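Local coordinates for protein class B carbapenemase GOB-18 (Elizabethkingia meningoseptica, PDB 5K0W) that probably hydrolyses beta-lactam antibiotics, carbapenems among them, as a subclass B3 metallo-beta-lactamase with a two-zinc site, at residues Glu249-Gly254 / Gln260-Lys265; Arg194-Asn199 / Gln266-Asn271; Ser134-Gly139 / Ser210-Tyr215. All coordinates share one frame; numbering follows the deposited sequence.

Contact 1 (Glu249-Gly254 / Gln260-Lys265)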
loop_
_atom_site.group_PDB
_atom_site.type_symbol
_atom_site.label_atom_id
_atom_site.label_comp_id
_atom_site.label_asym_id
_atom_site.label_seq_id
_atom_site.Cartn_x
_atom_site.Cartn_y
_atom_site.Cartn_z
ATOM N N GLU A 249 -7.416 -17.575 1.705
ATOM C CA GLU A 249 -8.452 -18.337 2.403
ATOM C C GLU A 249 -9.782 -18.149 1.662
ATOM O O GLU A 249 -10.583 -19.077 1.582
ATOM C CB GLU A 249 -8.570 -17.886 3.861
ATOM C CG GLU A 249 -7.551 -18.571 4.756
ATOM C CD GLU A 249 -7.265 -17.931 6.104
ATOM O OE1 GLU A 249 -6.081 -17.926 6.514
ATOM O OE2 GLU A 249 -8.219 -17.459 6.762
ATOM N N LYS A 250 -9.984 -16.941 1.096
ATOM C CA LYS A 250 -11.153 -16.513 0.332
ATOM C C LYS A 250 -11.181 -17.112 -1.064
ATOM O O LYS A 250 -12.261 -17.475 -1.541
ATOM C CB LYS A 250 -11.167 -14.989 0.204
ATOM C CG LYS A 250 -11.646 -14.284 1.436
ATOM C CD LYS A 250 -11.363 -12.804 1.346
ATOM C CE LYS A 250 -11.900 -12.140 2.578
ATOM N NZ LYS A 250 -11.741 -10.673 2.528
ATOM N N ARG A 251 -10.020 -17.160 -1.749
ATOM C CA ARG A 251 -9.950 -17.675 -3.118
ATOM C C ARG A 251 -8.663 -18.408 -3.451
ATOM O O ARG A 251 -7.647 -18.268 -2.764
ATOM C CB ARG A 251 -10.232 -16.557 -4.158
ATOM C CG ARG A 251 -9.114 -15.539 -4.342
ATOM C CD ARG A 251 -9.484 -14.354 -5.226
ATOM N NE ARG A 251 -9.780 -14.735 -6.610
ATOM C CZ ARG A 251 -8.867 -14.993 -7.546
ATOM N NH1 ARG A 251 -9.243 -15.319 -8.774
ATOM N NH2 ARG A 251 -7.572 -14.947 -7.255
ATOM N N LYS A 252 -8.733 -19.199 -4.535
ATOM C CA LYS A 252 -7.612 -19.915 -5.136
ATOM C C LYS A 252 -7.398 -19.256 -6.498
ATOM O O LYS A 252 -8.314 -18.614 -7.004
ATOM C CB LYS A 252 -7.941 -21.415 -5.298
ATOM C CG LYS A 252 -6.945 -22.348 -4.605
ATOM C CD LYS A 252 -7.301 -22.632 -3.123
ATOM C CE LYS A 252 -6.234 -23.441 -2.414
ATOM N NZ LYS A 252 -6.633 -23.790 -1.027
ATOM N N GLU A 253 -6.201 -19.335 -7.062
ATOM C CA GLU A 253 -5.958 -18.756 -8.387
ATOM C C GLU A 253 -6.866 -19.407 -9.432
ATOM O O GLU A 253 -7.173 -20.605 -9.344
ATOM C CB GLU A 253 -4.484 -18.881 -8.784
ATOM C CG GLU A 253 -3.592 -18.031 -7.902
ATOM C CD GLU A 253 -2.157 -18.499 -7.867
ATOM O OE1 GLU A 253 -1.430 -18.233 -8.851
ATOM O OE2 GLU A 253 -1.769 -19.155 -6.870
ATOM N N GLY A 254 -7.344 -18.593 -10.363
ATOM C CA GLY A 254 -8.260 -19.047 -11.402
ATOM C C GLY A 254 -9.716 -18.761 -11.096
ATOM O O GLY A 254 -10.506 -18.646 -12.033
ATOM N N GLN A 260 -17.857 -9.931 -3.745
ATOM C CA GLN A 260 -18.451 -10.256 -2.422
ATOM C C GLN A 260 -17.496 -10.924 -1.457
ATOM O O GLN A 260 -17.787 -10.982 -0.265
ATOM C CB GLN A 260 -19.731 -11.092 -2.558
ATOM C CG GLN A 260 -20.915 -10.315 -3.122
ATOM C CD GLN A 260 -21.123 -10.559 -4.590
ATOM O OE1 GLN A 260 -20.186 -10.853 -5.357
ATOM N NE2 GLN A 260 -22.368 -10.429 -5.021
ATOM N N LEU A 261 -16.354 -11.424 -1.968
ATOM C CA LEU A 261 -15.302 -12.014 -1.146
ATOM C C LEU A 261 -14.659 -10.907 -0.308
ATOM O O LEU A 261 -14.233 -11.160 0.815
ATOM C CB LEU A 261 -14.208 -12.655 -2.022
ATOM C CG LEU A 261 -14.574 -13.894 -2.819
ATOM C CD1 LEU A 261 -13.563 -14.138 -3.907
ATOM C CD2 LEU A 261 -14.712 -15.127 -1.909
ATOM N N PHE A 262 -14.615 -9.679 -0.860
ATOM C CA PHE A 262 -13.982 -8.522 -0.240
ATOM C C PHE A 262 -14.959 -7.540 0.411
ATOM O O PHE A 262 -14.615 -6.384 0.679
ATOM C CB PHE A 262 -12.997 -7.867 -1.234
ATOM C CG PHE A 262 -12.170 -8.902 -1.957
ATOM C CD1 PHE A 262 -11.194 -9.634 -1.281
ATOM C CD2 PHE A 262 -12.426 -9.214 -3.287
ATOM C CE1 PHE A 262 -10.467 -10.637 -1.931
ATOM C CE2 PHE A 262 -11.688 -10.205 -3.944
ATOM C CZ PHE A 262 -10.711 -10.903 -3.262
ATOM N N MET A 263 -16.157 -8.043 0.739
ATOM C CA MET A 263 -17.234 -7.287 1.378
ATOM C C MET A 263 -17.431 -7.749 2.818
ATOM O O MET A 263 -18.507 -7.565 3.389
ATOM C CB MET A 263 -18.526 -7.449 0.580
ATOM C CG MET A 263 -18.457 -6.809 -0.765
ATOM S SD MET A 263 -20.046 -6.870 -1.589
ATOM C CE MET A 263 -19.716 -5.797 -2.923
ATOM N N ASP A 264 -16.384 -8.338 3.413
ATOM C CA ASP A 264 -16.435 -8.824 4.777
ATOM C C ASP A 264 -16.027 -7.689 5.709
ATOM O O ASP A 264 -14.930 -7.695 6.292
ATOM C CB ASP A 264 -15.589 -10.108 4.946
ATOM C CG ASP A 264 -14.117 -10.006 4.551
ATOM O OD1 ASP A 264 -13.794 -9.193 3.652
ATOM O OD2 ASP A 264 -13.292 -10.771 5.120
ATOM N N LYS A 265 -16.914 -6.676 5.801
ATOM C CA LYS A 265 -16.738 -5.478 6.629
ATOM C C LYS A 265 -16.417 -5.808 8.083
ATOM O O LYS A 265 -15.514 -5.197 8.642
ATOM C CB LYS A 265 -17.964 -4.560 6.546
ATOM C CG LYS A 265 -18.159 -3.881 5.210
ATOM C CD LYS A 265 -18.910 -2.568 5.385
ATOM C CE LYS A 265 -20.184 -2.541 4.583
ATOM N NZ LYS A 265 -20.758 -1.170 4.516
#

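Contact 2 (Arg194-Asn199 / Gln266-Asn271)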
loop_
_atom_site.group_PDB
_atom_site.type_symbol
_atom_site.label_atom_id
_atom_site.label_comp_id
_atom_site.label_asym_id
_atom_site.label_seq_id
_atom_site.Cartn_x
_atom_site.Cartn_y
_atom_site.Cartn_z
ATOM N N ARG A 194 -17.814 1.332 -3.160
ATOM C CA ARG A 194 -16.924 2.235 -2.443
ATOM C C ARG A 194 -15.795 1.336 -1.938
ATOM O O ARG A 194 -16.003 0.493 -1.062
ATOM C CB ARG A 194 -17.653 2.971 -1.305
ATOM C CG ARG A 194 -16.783 3.956 -0.521
ATOM C CD ARG A 194 -17.668 5.024 0.080
ATOM N NE ARG A 194 -16.962 5.945 0.974
ATOM C CZ ARG A 194 -16.341 7.051 0.571
ATOM N NH1 ARG A 194 -15.738 7.840 1.455
ATOM N NH2 ARG A 194 -16.302 7.369 -0.724
ATOM N N VAL A 195 -14.625 1.456 -2.576
ATOM C CA VAL A 195 -13.453 0.635 -2.290
ATOM C C VAL A 195 -12.467 1.335 -1.358
ATOM O O VAL A 195 -12.132 2.501 -1.570
ATOM C CB VAL A 195 -12.787 0.138 -3.599
ATOM C CG1 VAL A 195 -11.568 -0.734 -3.317
ATOM C CG2 VAL A 195 -13.797 -0.622 -4.466
ATOM N N LEU A 196 -12.019 0.616 -0.317
ATOM C CA LEU A 196 -11.016 1.069 0.629
ATOM C C LEU A 196 -9.774 0.206 0.478
ATOM O O LEU A 196 -9.861 -1.019 0.620
ATOM C CB LEU A 196 -11.541 1.001 2.078
ATOM C CG LEU A 196 -10.520 1.325 3.168
ATOM C CD1 LEU A 196 -10.347 2.822 3.334
ATOM C CD2 LEU A 196 -10.885 0.659 4.474
ATOM N N ILE A 197 -8.624 0.835 0.178
ATOM C CA ILE A 197 -7.324 0.166 0.090
ATOM C C ILE A 197 -6.630 0.571 1.394
ATOM O O ILE A 197 -6.122 1.672 1.506
ATOM C CB ILE A 197 -6.535 0.537 -1.202
ATOM C CG1 ILE A 197 -7.241 -0.012 -2.450
ATOM C CG2 ILE A 197 -5.064 0.021 -1.145
ATOM C CD1 ILE A 197 -6.776 0.575 -3.721
ATOM N N ALA A 198 -6.697 -0.285 2.405
ATOM C CA ALA A 198 -6.203 -0.004 3.739
ATOM C C ALA A 198 -4.742 -0.314 4.031
ATOM O O ALA A 198 -4.210 -1.309 3.559
ATOM C CB ALA A 198 -7.086 -0.698 4.761
ATOM N N ASN A 199 -4.108 0.517 4.858
ATOM C CA ASN A 199 -2.784 0.226 5.368
ATOM C C ASN A 199 -3.015 0.001 6.869
ATOM O O ASN A 199 -3.148 0.953 7.638
ATOM C CB ASN A 199 -1.761 1.325 5.089
ATOM C CG ASN A 199 -0.361 0.835 5.374
ATOM O OD1 ASN A 199 0.240 0.091 4.596
ATOM N ND2 ASN A 199 0.115 1.096 6.566
ATOM N N GLN A 266 -17.120 -6.785 8.691
ATOM C CA GLN A 266 -16.876 -7.153 10.089
ATOM C C GLN A 266 -15.468 -7.649 10.380
ATOM O O GLN A 266 -14.960 -7.386 11.470
ATOM C CB GLN A 266 -17.977 -8.043 10.679
ATOM C CG GLN A 266 -19.268 -7.280 11.034
ATOM C CD GLN A 266 -19.040 -5.921 11.683
ATOM O OE1 GLN A 266 -18.470 -5.799 12.775
ATOM N NE2 GLN A 266 -19.468 -4.862 11.005
ATOM N N SER A 267 -14.809 -8.281 9.385
ATOM C CA SER A 267 -13.417 -8.739 9.497
ATOM C C SER A 267 -12.439 -7.552 9.509
ATOM O O SER A 267 -11.393 -7.636 10.155
ATOM C CB SER A 267 -13.061 -9.690 8.366
ATOM O OG SER A 267 -11.742 -10.174 8.566
ATOM N N TYR A 268 -12.772 -6.454 8.800
ATOM C CA TYR A 268 -11.952 -5.243 8.797
ATOM C C TYR A 268 -11.967 -4.652 10.204
ATOM O O TYR A 268 -10.912 -4.291 10.708
ATOM C CB TYR A 268 -12.467 -4.213 7.781
ATOM C CG TYR A 268 -11.931 -2.823 8.015
ATOM C CD1 TYR A 268 -10.617 -2.498 7.691
ATOM C CD2 TYR A 268 -12.721 -1.838 8.606
ATOM C CE1 TYR A 268 -10.112 -1.221 7.918
ATOM C CE2 TYR A 268 -12.220 -0.560 8.850
ATOM C CZ TYR A 268 -10.916 -0.257 8.496
ATOM O OH TYR A 268 -10.415 0.995 8.731
ATOM N N PHE A 269 -13.156 -4.567 10.841
ATOM C CA PHE A 269 -13.300 -4.019 12.185
ATOM C C PHE A 269 -12.714 -4.909 13.272
ATOM O O PHE A 269 -12.168 -4.391 14.246
ATOM C CB PHE A 269 -14.745 -3.598 12.471
ATOM C CG PHE A 269 -15.207 -2.496 11.550
ATOM C CD1 PHE A 269 -14.712 -1.198 11.683
ATOM C CD2 PHE A 269 -16.112 -2.758 10.527
ATOM C CE1 PHE A 269 -15.129 -0.179 10.826
ATOM C CE2 PHE A 269 -16.523 -1.736 9.657
ATOM C CZ PHE A 269 -16.025 -0.453 9.814
ATOM N N GLN A 270 -12.778 -6.233 13.091
ATOM C CA GLN A 270 -12.204 -7.194 14.039
ATOM C C GLN A 270 -10.679 -7.093 14.047
ATOM O O GLN A 270 -10.098 -6.991 15.124
ATOM C CB GLN A 270 -12.679 -8.623 13.741
ATOM C CG GLN A 270 -14.068 -8.882 14.324
ATOM C CD GLN A 270 -14.718 -10.152 13.836
ATOM O OE1 GLN A 270 -15.003 -10.328 12.636
ATOM N NE2 GLN A 270 -15.053 -11.025 14.778
ATOM N N ASN A 271 -10.049 -7.035 12.851
ATOM C CA ASN A 271 -8.602 -6.885 12.681
ATOM C C ASN A 271 -8.150 -5.542 13.194
ATOM O O ASN A 271 -7.097 -5.469 13.817
ATOM C CB ASN A 271 -8.187 -7.025 11.208
ATOM C CG ASN A 271 -8.316 -8.416 10.661
ATOM O OD1 ASN A 271 -8.038 -9.410 11.340
ATOM N ND2 ASN A 271 -8.719 -8.511 9.407
#

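Contact 3 (Ser134-Gly139 / Ser210-Tyr215)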
loop_
_atom_site.group_PDB
_atom_site.type_symbol
_atom_site.label_atom_id
_atom_site.label_comp_id
_atom_site.label_asym_id
_atom_site.label_seq_id
_atom_site.Cartn_x
_atom_site.Cartn_y
_atom_site.Cartn_z
ATOM N N SER A 134 16.316 7.513 6.129
ATOM C CA SER A 134 15.658 8.301 7.170
ATOM C C SER A 134 14.552 7.580 7.944
ATOM O O SER A 134 14.012 8.171 8.871
ATOM C CB SER A 134 15.153 9.626 6.615
ATOM O OG SER A 134 14.196 9.369 5.607
ATOM N N ASP A 135 14.222 6.320 7.605
ATOM C CA ASP A 135 13.155 5.587 8.307
ATOM C C ASP A 135 13.500 5.353 9.782
ATOM O O ASP A 135 14.577 4.836 10.083
ATOM C CB ASP A 135 12.819 4.258 7.604
ATOM C CG ASP A 135 11.498 3.646 8.049
ATOM O OD1 ASP A 135 11.449 3.080 9.170
ATOM O OD2 ASP A 135 10.510 3.730 7.277
ATOM N N TYR A 136 12.576 5.743 10.693
ATOM C CA TYR A 136 12.688 5.605 12.151
ATOM C C TYR A 136 12.986 4.174 12.610
ATOM O O TYR A 136 13.474 3.967 13.729
ATOM C CB TYR A 136 11.430 6.163 12.836
ATOM C CG TYR A 136 10.215 5.266 12.761
ATOM C CD1 TYR A 136 9.417 5.237 11.629
ATOM C CD2 TYR A 136 9.856 4.454 13.834
ATOM C CE1 TYR A 136 8.284 4.433 11.567
ATOM C CE2 TYR A 136 8.748 3.618 13.770
ATOM C CZ TYR A 136 7.970 3.602 12.631
ATOM O OH TYR A 136 6.859 2.797 12.593
ATOM N N GLU A 137 12.691 3.195 11.757
ATOM C CA GLU A 137 12.979 1.806 12.062
ATOM C C GLU A 137 13.824 1.150 10.981
ATOM O O GLU A 137 14.829 0.521 11.302
ATOM C CB GLU A 137 11.687 1.009 12.380
ATOM C CG GLU A 137 11.873 -0.478 12.673
ATOM C CD GLU A 137 12.572 -0.917 13.951
ATOM O OE1 GLU A 137 13.003 -0.051 14.747
ATOM O OE2 GLU A 137 12.669 -2.147 14.161
ATOM N N MET A 138 13.441 1.317 9.707
ATOM C CA MET A 138 14.115 0.701 8.552
ATOM C C MET A 138 15.463 1.319 8.148
ATOM O O MET A 138 16.175 0.735 7.332
ATOM C CB MET A 138 13.139 0.593 7.358
ATOM C CG MET A 138 11.894 -0.219 7.657
ATOM S SD MET A 138 12.276 -1.881 8.252
ATOM C CE MET A 138 12.884 -2.619 6.752
ATOM N N GLY A 139 15.783 2.485 8.724
ATOM C CA GLY A 139 17.020 3.231 8.495
ATOM C C GLY A 139 18.261 2.486 8.948
ATOM O O GLY A 139 19.322 2.635 8.335
ATOM N N SER A 210 8.311 6.127 23.716
ATOM C CA SER A 210 9.063 7.220 24.331
ATOM C C SER A 210 10.549 7.153 23.944
ATOM O O SER A 210 11.212 8.198 23.887
ATOM C CB SER A 210 8.904 7.182 25.850
ATOM O OG SER A 210 9.271 5.912 26.368
ATOM N N GLU A 211 11.068 5.928 23.681
ATOM C CA GLU A 211 12.446 5.716 23.267
ATOM C C GLU A 211 12.626 6.110 21.783
ATOM O O GLU A 211 13.729 6.477 21.381
ATOM C CB GLU A 211 12.860 4.246 23.448
ATOM C CG GLU A 211 12.897 3.702 24.868
ATOM C CD GLU A 211 13.246 2.223 24.919
ATOM O OE1 GLU A 211 12.417 1.424 25.414
ATOM O OE2 GLU A 211 14.337 1.858 24.423
ATOM N N VAL A 212 11.554 5.993 20.967
ATOM C CA VAL A 212 11.558 6.276 19.524
ATOM C C VAL A 212 11.633 7.783 19.294
ATOM O O VAL A 212 10.644 8.418 18.910
ATOM C CB VAL A 212 10.376 5.614 18.761
ATOM C CG1 VAL A 212 10.646 5.561 17.265
ATOM C CG2 VAL A 212 10.075 4.217 19.285
ATOM N N THR A 213 12.823 8.353 19.544
ATOM C CA THR A 213 13.097 9.788 19.405
ATOM C C THR A 213 13.178 10.231 17.927
ATOM O O THR A 213 13.096 11.424 17.642
ATOM C CB THR A 213 14.254 10.252 20.320
ATOM O OG1 THR A 213 15.486 9.693 19.871
ATOM C CG2 THR A 213 14.035 9.887 21.796
ATOM N N ALA A 214 13.291 9.268 16.993
ATOM C CA ALA A 214 13.332 9.525 15.559
ATOM C C ALA A 214 11.934 9.867 15.030
ATOM O O ALA A 214 11.809 10.570 14.018
ATOM C CB ALA A 214 13.867 8.314 14.837
ATOM N N TYR A 215 10.882 9.371 15.728
ATOM C CA TYR A 215 9.475 9.597 15.388
ATOM C C TYR A 215 8.784 10.134 16.659
ATOM O O TYR A 215 8.215 9.355 17.445
ATOM C CB TYR A 215 8.871 8.278 14.883
ATOM C CG TYR A 215 7.499 8.309 14.232
ATOM C CD1 TYR A 215 6.692 9.442 14.295
ATOM C CD2 TYR A 215 6.982 7.179 13.606
ATOM C CE1 TYR A 215 5.421 9.457 13.719
ATOM C CE2 TYR A 215 5.725 7.194 13.004
ATOM C CZ TYR A 215 4.938 8.326 13.084
ATOM O OH TYR A 215 3.680 8.313 12.532
#

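Contact 1 (Glu249-Gly254 / Gln260-Lys265)
K250 forms a salt bridge with D264, its NZ lying 2.8 Å from D264 OD1. It meets OD1 on the syn side, 32° out of the carboxylate plane. A weak second bond runs from the same NZ to D264 OD2. Another weak bond goes from K250 NZ to the carbonyl O of L261, at 3.1 Å. The lysine chain is extended beyond CG, so its amine spans the gap from the last residue of helix 247-250 to the far loop. Outside the two segments, NZ also donates to F245 O.

The apolar contacts lie beside this polar group. L261 CD2 meets K250 CB at 4.1 Å. The other branch, L261 CD1, packs against R251 CB, also at 4.1 Å. K250 CD passes the CD1 and CE1 atoms of the F262 ring, with CE1 at 4.0 Å. R251 CD reaches the edge of that ring near its plane, 4.2 Å from F262 CZ. L261 CB covers one face of F262.

R251 is the first residue to leave the helix. Its guanidinium is held elsewhere, by D255 O and by a cation-pi contact with F38. With a carboxylate and two carbonyl oxygens around it, the K250 amine is probably kept charged, and it ties the helix end to the loop that leads into helix 265-284.

Contact 2 (Arg194-Asn199 / Gln266-Asn271)
Between segments 194-199 and 266-271 the nearest CA atoms are those of A198 and Y268, 9.3 Å apart, and only side chains meet. Y268 bridges the gap from the helix. Its CG stands anti to the backbone N (chi1 163°), which sends the ring toward the strand. L196 and A198, two residues apart on the strand, both point toward the helix. L196 CD2 lies 4.0 Å from Y268 CE1 and nearly as close to CZ. The two side chains cross at about a right angle. A198 CB comes 4.4 Å from the same CE1, a lighter contact. Both carbons approach the ring obliquely.

This is helix-on-sheet packing within the alpha-beta/beta-alpha fold of the metallo-beta-lactamases. The strand belongs to the five-stranded sheet, between strands 180-187 and 236-239. Next along the helix, the F269 ring has Y268 CD2 over its centre, 3.5 Å above the plane. Beyond the two segments, Y268 meets F234 edge-to-face and touches W237 and L232. Its hydroxyl is hydrogen-bonded to M229 O. The A198 side chain is about 10 Å from those of the zinc ligands Q98 and H241.

Contact 3 (Ser134-Gly139 / Ser210-Tyr215)
Two loops meet beside the dizinc site of this B3 metallo-beta-lactamase, joined by a T-shaped (edge-to-face) pair of tyrosines. Y215 turns its edge to a face of Y136. The ring centroids of Y136 and Y215 are 4.9 Å apart and the planes are at 72°. Y215 CD2 sits over the centre of the Y136 ring, 3.5 Å above its plane. On the opposite face, E137 CB lies offset toward the rim.

Aliphatic groups extend the patch. V212 CG1 reaches Y136 CD2 at 3.7 Å, from an oblique direction. A214 CB meets Y136 CB at 3.8 Å. V212 to Y215 form a type I beta turn, which brings the side chains of V212, A214 and Y215 to Y136. With CG between the backbone N and the carbonyl carbon (chi1 76°), the Y136 ring is set facing Y215.

The loop carrying Y136 is braced by D135. Its OD1 accepts from E137 N at 2.9 Å, an Asx turn, and from M138 N at 2.7 Å. The E137 bond comes on the anti side; the M138 one comes from above the carboxylate plane.

Y136 OH is hydrogen-bonded to the backbone O of the zinc ligand H175, and Y215 OH to D221 OD2. Segment 134-139 follows helix 125-129, while 210-215 leads into helix 218-230, whose I218 and Y222 also touch Y136.

Overall arrangement
Along the chain the segments run 134-139, 194-199, 210-215, 249-254, 260-265, 266-271, so contacts 2 and 3 alternate and contact 1 falls between the halves of contact 2. Contacts 1 and 2 lie on the same side of the chain's centre, 13 Å apart between centres. The loop that contact 1 ties to the end of helix 247-250 runs directly into helix 265-284, which contact 2 packs on strand 192-198. Contact 3 joins two loops beside the zinc site, Y136 being about 8 Å from a zinc ion. Its centre is 27 Å from that of contact 2 and 36 Å from that of contact 1. In contact 2, A198 is about 12 Å from a zinc ion; contact 1 is away from the site.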